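PDB 5EUF: protease from Helicobacter pylori, which probably acts as a zinc-dependent M16-family metalloprotease and virulence factor, cleaving the cytoplasmic domain of human junctional adhesion molecule A and weakening the gastric epithelial barrier. Local coordinates for residues G40-V45 against Q304-S309; L58-T63 against G69-I74. All coordinates share one frame; numbering follows the deposited sequence.

Contact 1: residues G40-V45 against Q304-S309; sequences GSRNEV and QLQDES
Asp-307 OD2 is gripped by two groups: Arg-42 NH1 forms a salt bridge to it at 2.7 Å, and His-158 NE2 shares a hydrogen bond with it. The carboxylate oxygen lies at the edge of the Arg-42 guanidinium, near its plane, but the two flat groups are turned 71° apart. The bridge runs through a single nitrogen and a single oxygen, since Arg-42 NH1 stays 3.5 Å from Asp-307 OD1, without the paired geometry of a bidentate bridge. Arg-42 gets there with CG lodged between its backbone N and carbonyl carbon (chi1 87°) and a chain that is then extended as far as NE. Gln-306 comes in over one guanidinium face, its CD 3.4 Å above the plane and displaced toward the rim. At 42° between amide and guanidinium the packing is a tilted overlap, and the two side chains make no hydrogen bond to each other; the amide oxygen OE1 accepts instead from Gln-378 NE2. Asp-307 thus meets the guanidinium at its edge, and the Gln-306 amide lies over one face. The arginine's own loop is braced from within, since Asn-43 OD1 accepts a hydrogen bond from the backbone N of Gly-40 at 2.9 Å, in the carbonyl plane on a lone pair. Together the residues join the two sheet-centred parts of the chain: Arg-42 lies in the loop between strand 30-37 and helix 51-58, whereas Gln-306 and Asp-307 sit in the hairpin loop linking neighbouring antiparallel strands 295-302 and 309-317 of the five-stranded sheet.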
loop_
_atom_site.group_PDB
_atom_site.type_symbol
_atom_site.label_atom_id
_atom_site.label_comp_id
_atom_site.label_asym_id
_atom_site.label_seq_id
_atom_site.Cartn_x
_atom_site.Cartn_y
_atom_site.Cartn_z
ATOM N N GLY B 40 11.263 10.875 -6.935
ATOM C CA GLY B 40 9.855 10.946 -7.270
ATOM C C GLY B 40 9.032 10.287 -6.185
ATOM O O GLY B 40 9.509 10.087 -5.069
ATOM N N SER B 41 7.793 9.942 -6.517
ATOM C CA SER B 41 6.918 9.274 -5.569
ATOM C C SER B 41 7.376 7.837 -5.343
ATOM O O SER B 41 6.976 7.197 -4.370
ATOM C CB SER B 41 5.472 9.301 -6.061
ATOM O OG SER B 41 5.334 8.599 -7.284
ATOM N N ARG B 42 8.221 7.339 -6.244
ATOM C CA ARG B 42 8.713 5.969 -6.153
ATOM C C ARG B 42 9.742 5.833 -5.034
ATOM O O ARG B 42 10.068 4.726 -4.604
ATOM C CB ARG B 42 9.320 5.518 -7.484
ATOM C CG ARG B 42 10.785 5.865 -7.633
ATOM C CD ARG B 42 11.378 5.318 -8.919
ATOM N NE ARG B 42 12.814 5.114 -8.775
ATOM C CZ ARG B 42 13.375 3.929 -8.573
ATOM N NH1 ARG B 42 12.616 2.844 -8.512
ATOM N NH2 ARG B 42 14.691 3.824 -8.440
ATOM N N ASN B 43 10.251 6.967 -4.568
ATOM C CA ASN B 43 11.206 6.982 -3.468
ATOM C C ASN B 43 10.522 7.268 -2.137
ATOM O O ASN B 43 11.181 7.525 -1.130
ATOM C CB ASN B 43 12.300 8.014 -3.729
ATOM C CG ASN B 43 12.979 7.816 -5.066
ATOM O OD1 ASN B 43 12.614 8.445 -6.062
ATOM N ND2 ASN B 43 13.973 6.936 -5.098
ATOM N N GLU B 44 9.194 7.227 -2.139
ATOM C CA GLU B 44 8.420 7.462 -0.926
ATOM C C GLU B 44 7.951 6.152 -0.309
ATOM O O GLU B 44 8.179 5.071 -0.859
ATOM C CB GLU B 44 7.212 8.353 -1.220
ATOM C CG GLU B 44 7.557 9.693 -1.839
ATOM C CD GLU B 44 6.324 10.465 -2.251
ATOM O OE1 GLU B 44 5.223 9.875 -2.213
ATOM O OE2 GLU B 44 6.450 11.658 -2.609
ATOM N N VAL B 45 7.293 6.261 0.839
ATOM C CA VAL B 45 6.753 5.108 1.551
ATOM C C VAL B 45 5.358 5.452 2.062
ATOM O O VAL B 45 5.133 6.568 2.536
ATOM C CB VAL B 45 7.659 4.692 2.733
ATOM C CG1 VAL B 45 7.037 3.546 3.499
ATOM C CG2 VAL B 45 9.045 4.306 2.242
ATOM N N GLN B 304 5.955 5.761 -19.578
ATOM C CA GLN B 304 7.266 5.135 -19.593
ATOM C C GLN B 304 7.912 5.305 -18.230
ATOM O O GLN B 304 8.896 6.032 -18.073
ATOM C CB GLN B 304 8.139 5.723 -20.701
ATOM C CG GLN B 304 9.157 4.746 -21.263
ATOM C CD GLN B 304 9.825 5.261 -22.519
ATOM O OE1 GLN B 304 9.313 6.162 -23.183
ATOM N NE2 GLN B 304 10.978 4.694 -22.850
ATOM N N LEU B 305 7.328 4.633 -17.243
ATOM C CA LEU B 305 7.800 4.693 -15.868
ATOM C C LEU B 305 9.101 3.917 -15.717
ATOM O O LEU B 305 9.366 2.982 -16.474
ATOM C CB LEU B 305 6.738 4.143 -14.916
ATOM C CG LEU B 305 5.371 4.831 -14.939
ATOM C CD1 LEU B 305 4.346 4.011 -14.173
ATOM C CD2 LEU B 305 5.478 6.228 -14.358
ATOM N N GLN B 306 9.902 4.314 -14.733
ATOM C CA GLN B 306 11.212 3.714 -14.504
ATOM C C GLN B 306 11.117 2.215 -14.229
ATOM O O GLN B 306 11.741 1.413 -14.923
ATOM C CB GLN B 306 11.915 4.425 -13.348
ATOM C CG GLN B 306 13.276 3.862 -12.999
ATOM C CD GLN B 306 14.042 4.756 -12.042
ATOM O OE1 GLN B 306 13.772 5.954 -11.944
ATOM N NE2 GLN B 306 15.001 4.175 -11.330
ATOM N N ASP B 307 10.333 1.839 -13.223
ATOM C CA ASP B 307 10.119 0.428 -12.906
ATOM C C ASP B 307 8.997 -0.143 -13.767
ATOM O O ASP B 307 8.682 0.423 -14.812
ATOM C CB ASP B 307 9.811 0.257 -11.419
ATOM C CG ASP B 307 10.993 0.618 -10.539
ATOM O OD1 ASP B 307 12.142 0.348 -10.951
ATOM O OD2 ASP B 307 10.776 1.173 -9.443
ATOM N N GLU B 308 8.403 -1.258 -13.341
ATOM C CA GLU B 308 7.329 -1.880 -14.116
ATOM C C GLU B 308 6.213 -0.878 -14.389
ATOM O O GLU B 308 5.607 -0.336 -13.468
ATOM C CB GLU B 308 6.764 -3.108 -13.406
ATOM C CG GLU B 308 5.622 -3.754 -14.179
ATOM C CD GLU B 308 5.227 -5.110 -13.638
ATOM O OE1 GLU B 308 4.518 -5.848 -14.357
ATOM O OE2 GLU B 308 5.621 -5.437 -12.498
ATOM N N SER B 309 5.956 -0.639 -15.669
ATOM C CA SER B 309 5.115 0.475 -16.085
ATOM C C SER B 309 3.702 0.048 -16.446
ATOM O O SER B 309 3.304 -1.096 -16.227
ATOM C CB SER B 309 5.757 1.196 -17.275
ATOM O OG SER B 309 4.936 2.253 -17.734
#

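Contact 2: residues L58-T63 against G69-I74; sequences LNFKST and GEFDKI
The Phe-60 ring turns its edge toward the face of Phe-71 in an offset edge-to-face (T-shaped) pair, with centroids 5.3 Å apart and planes at 73°. Phe-71 CD1 lies near the plane of the Phe-60 ring, 3.6 Å from Phe-60 CD1, and the CE1 atoms of the two rings approach equally closely. Phe-60 belongs to the turn that follows the zinc-binding helix 51-58, which carries the inverted HxxEH motif of M16 peptidases, and it packs that turn on Phe-71 at the start of helix 70-77. Phe-71 reaches across with CG anti to the backbone N (chi1 -176°), a direction that carries the ring off the helix toward the turn. Beyond the pair, Phe-60 touches Ala-84 and Phe-71 touches Ser-82, both on strand 81-86, while Leu-108 of helix 102-113 also packs on Phe-71. The Phe-60 side chain stands about 5 Å from that of Glu-56, the probable proton acceptor, so Phe-60 lies beside the probable catalytic site. The backbone adds a second tie. Leu-58 to Lys-61 form a type I turn, closed by Lys-61 N to Leu-58 O at 3.0 Å. From that turn the carbonyl of Phe-60 faces Gly-69, the N-cap residue of helix 70-77, whose N donates to Phe-60 O at 3.2 Å, tilted 17° from the carbonyl plane.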
loop_
_atom_site.group_PDB
_atom_site.type_symbol
_atom_site.label_atom_id
_atom_site.label_comp_id
_atom_site.label_asym_id
_atom_site.label_seq_id
_atom_site.Cartn_x
_atom_site.Cartn_y
_atom_site.Cartn_z
ATOM N N LEU B 58 8.181 23.794 -1.763
ATOM C CA LEU B 58 9.095 24.380 -0.787
ATOM C C LEU B 58 10.411 24.832 -1.412
ATOM O O LEU B 58 11.143 25.630 -0.824
ATOM C CB LEU B 58 9.373 23.386 0.343
ATOM C CG LEU B 58 8.173 23.026 1.221
ATOM C CD1 LEU B 58 8.588 22.098 2.350
ATOM C CD2 LEU B 58 7.521 24.284 1.771
ATOM N N ASN B 59 10.706 24.328 -2.606
ATOM C CA ASN B 59 11.959 24.652 -3.284
ATOM C C ASN B 59 12.041 26.127 -3.684
ATOM O O ASN B 59 13.122 26.649 -3.954
ATOM C CB ASN B 59 12.135 23.761 -4.516
ATOM C CG ASN B 59 13.592 23.584 -4.904
ATOM O OD1 ASN B 59 14.345 22.885 -4.223
ATOM N ND2 ASN B 59 13.994 24.208 -6.007
ATOM N N PHE B 60 10.894 26.796 -3.709
ATOM C CA PHE B 60 10.845 28.207 -4.073
ATOM C C PHE B 60 10.620 29.088 -2.849
ATOM O O PHE B 60 10.161 30.225 -2.960
ATOM C CB PHE B 60 9.752 28.445 -5.116
ATOM C CG PHE B 60 9.960 27.668 -6.381
ATOM C CD1 PHE B 60 10.825 28.131 -7.358
ATOM C CD2 PHE B 60 9.306 26.465 -6.585
ATOM C CE1 PHE B 60 11.028 27.414 -8.522
ATOM C CE2 PHE B 60 9.504 25.743 -7.747
ATOM C CZ PHE B 60 10.367 26.219 -8.717
ATOM N N LYS B 61 10.949 28.548 -1.680
ATOM C CA LYS B 61 10.884 29.311 -0.443
ATOM C C LYS B 61 12.259 29.883 -0.118
ATOM O O LYS B 61 13.145 29.902 -0.974
ATOM C CB LYS B 61 10.372 28.439 0.703
ATOM C CG LYS B 61 8.972 27.886 0.475
ATOM C CD LYS B 61 7.942 29.001 0.357
ATOM C CE LYS B 61 6.541 28.443 0.144
ATOM N NZ LYS B 61 5.513 29.517 0.021
ATOM N N SER B 62 12.438 30.338 1.118
ATOM C CA SER B 62 13.648 31.064 1.498
ATOM C C SER B 62 14.895 30.191 1.499
ATOM O O SER B 62 14.840 29.001 1.815
ATOM C CB SER B 62 13.482 31.700 2.878
ATOM O OG SER B 62 13.424 30.711 3.890
ATOM N N THR B 63 16.018 30.806 1.138
ATOM C CA THR B 63 17.325 30.166 1.212
ATOM C C THR B 63 18.272 31.048 2.026
ATOM O O THR B 63 17.826 31.927 2.763
ATOM C CB THR B 63 17.922 29.915 -0.184
ATOM O OG1 THR B 63 18.163 31.170 -0.830
ATOM C CG2 THR B 63 16.969 29.088 -1.035
ATOM N N GLY B 69 10.012 33.375 -2.418
ATOM C CA GLY B 69 9.394 33.969 -3.590
ATOM C C GLY B 69 10.312 34.931 -4.316
ATOM O O GLY B 69 9.963 35.444 -5.380
ATOM N N GLU B 70 11.489 35.180 -3.746
ATOM C CA GLU B 70 12.466 36.063 -4.374
ATOM C C GLU B 70 13.087 35.385 -5.591
ATOM O O GLU B 70 13.569 36.051 -6.506
ATOM C CB GLU B 70 13.555 36.471 -3.376
ATOM C CG GLU B 70 14.509 37.539 -3.892
ATOM C CD GLU B 70 15.592 37.895 -2.888
ATOM O OE1 GLU B 70 16.588 38.536 -3.290
ATOM O OE2 GLU B 70 15.446 37.536 -1.701
ATOM N N PHE B 71 13.073 34.056 -5.592
ATOM C CA PHE B 71 13.503 33.279 -6.749
ATOM C C PHE B 71 12.681 33.670 -7.975
ATOM O O PHE B 71 13.236 34.050 -9.008
ATOM C CB PHE B 71 13.367 31.779 -6.465
ATOM C CG PHE B 71 13.869 30.890 -7.575
ATOM C CD1 PHE B 71 13.077 30.614 -8.683
ATOM C CD2 PHE B 71 15.121 30.303 -7.498
ATOM C CE1 PHE B 71 13.535 29.791 -9.697
ATOM C CE2 PHE B 71 15.579 29.475 -8.508
ATOM C CZ PHE B 71 14.786 29.221 -9.608
ATOM N N ASP B 72 11.360 33.574 -7.851
ATOM C CA ASP B 72 10.452 33.897 -8.947
ATOM C C ASP B 72 10.587 35.356 -9.381
ATOM O O ASP B 72 10.626 35.654 -10.579
ATOM C CB ASP B 72 9.002 33.599 -8.549
ATOM C CG ASP B 72 8.692 32.112 -8.538
ATOM O OD1 ASP B 72 9.145 31.400 -9.459
ATOM O OD2 ASP B 72 7.995 31.653 -7.607
ATOM N N LYS B 73 10.662 36.255 -8.403
ATOM C CA LYS B 73 10.780 37.684 -8.676
ATOM C C LYS B 73 12.013 37.986 -9.523
ATOM O O LYS B 73 11.938 38.734 -10.496
ATOM C CB LYS B 73 10.833 38.476 -7.368
ATOM N N ILE B 74 13.142 37.390 -9.151
ATOM C CA ILE B 74 14.386 37.565 -9.890
ATOM C C ILE B 74 14.271 37.019 -11.313
ATOM O O ILE B 74 14.679 37.680 -12.271
ATOM C CB ILE B 74 15.567 36.880 -9.170
ATOM C CG1 ILE B 74 15.964 37.679 -7.928
ATOM C CG2 ILE B 74 16.759 36.737 -10.100
ATOM C CD1 ILE B 74 17.157 37.112 -7.190
#

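From the N terminus, strand 30-37 of the six-stranded sheet leads into residues 40-45, the first side of contact 1, and then into helix 51-58. Residues 58-63 follow, and contact 2 closes a short loop when 69-74, on helix 70-77, meets them after just five intervening residues. The chain later enters the five-stranded sheet, and only at residues 304-309 does contact 1 close, with 258 residues between its segments. Contact 2 is therefore nested within contact 1. Their centres lie 28 Å apart and their nearest atoms about 12 Å, without touching: contact 2 is local to the part built on the six-stranded sheet, whereas contact 1 ties that part to the five-stranded one.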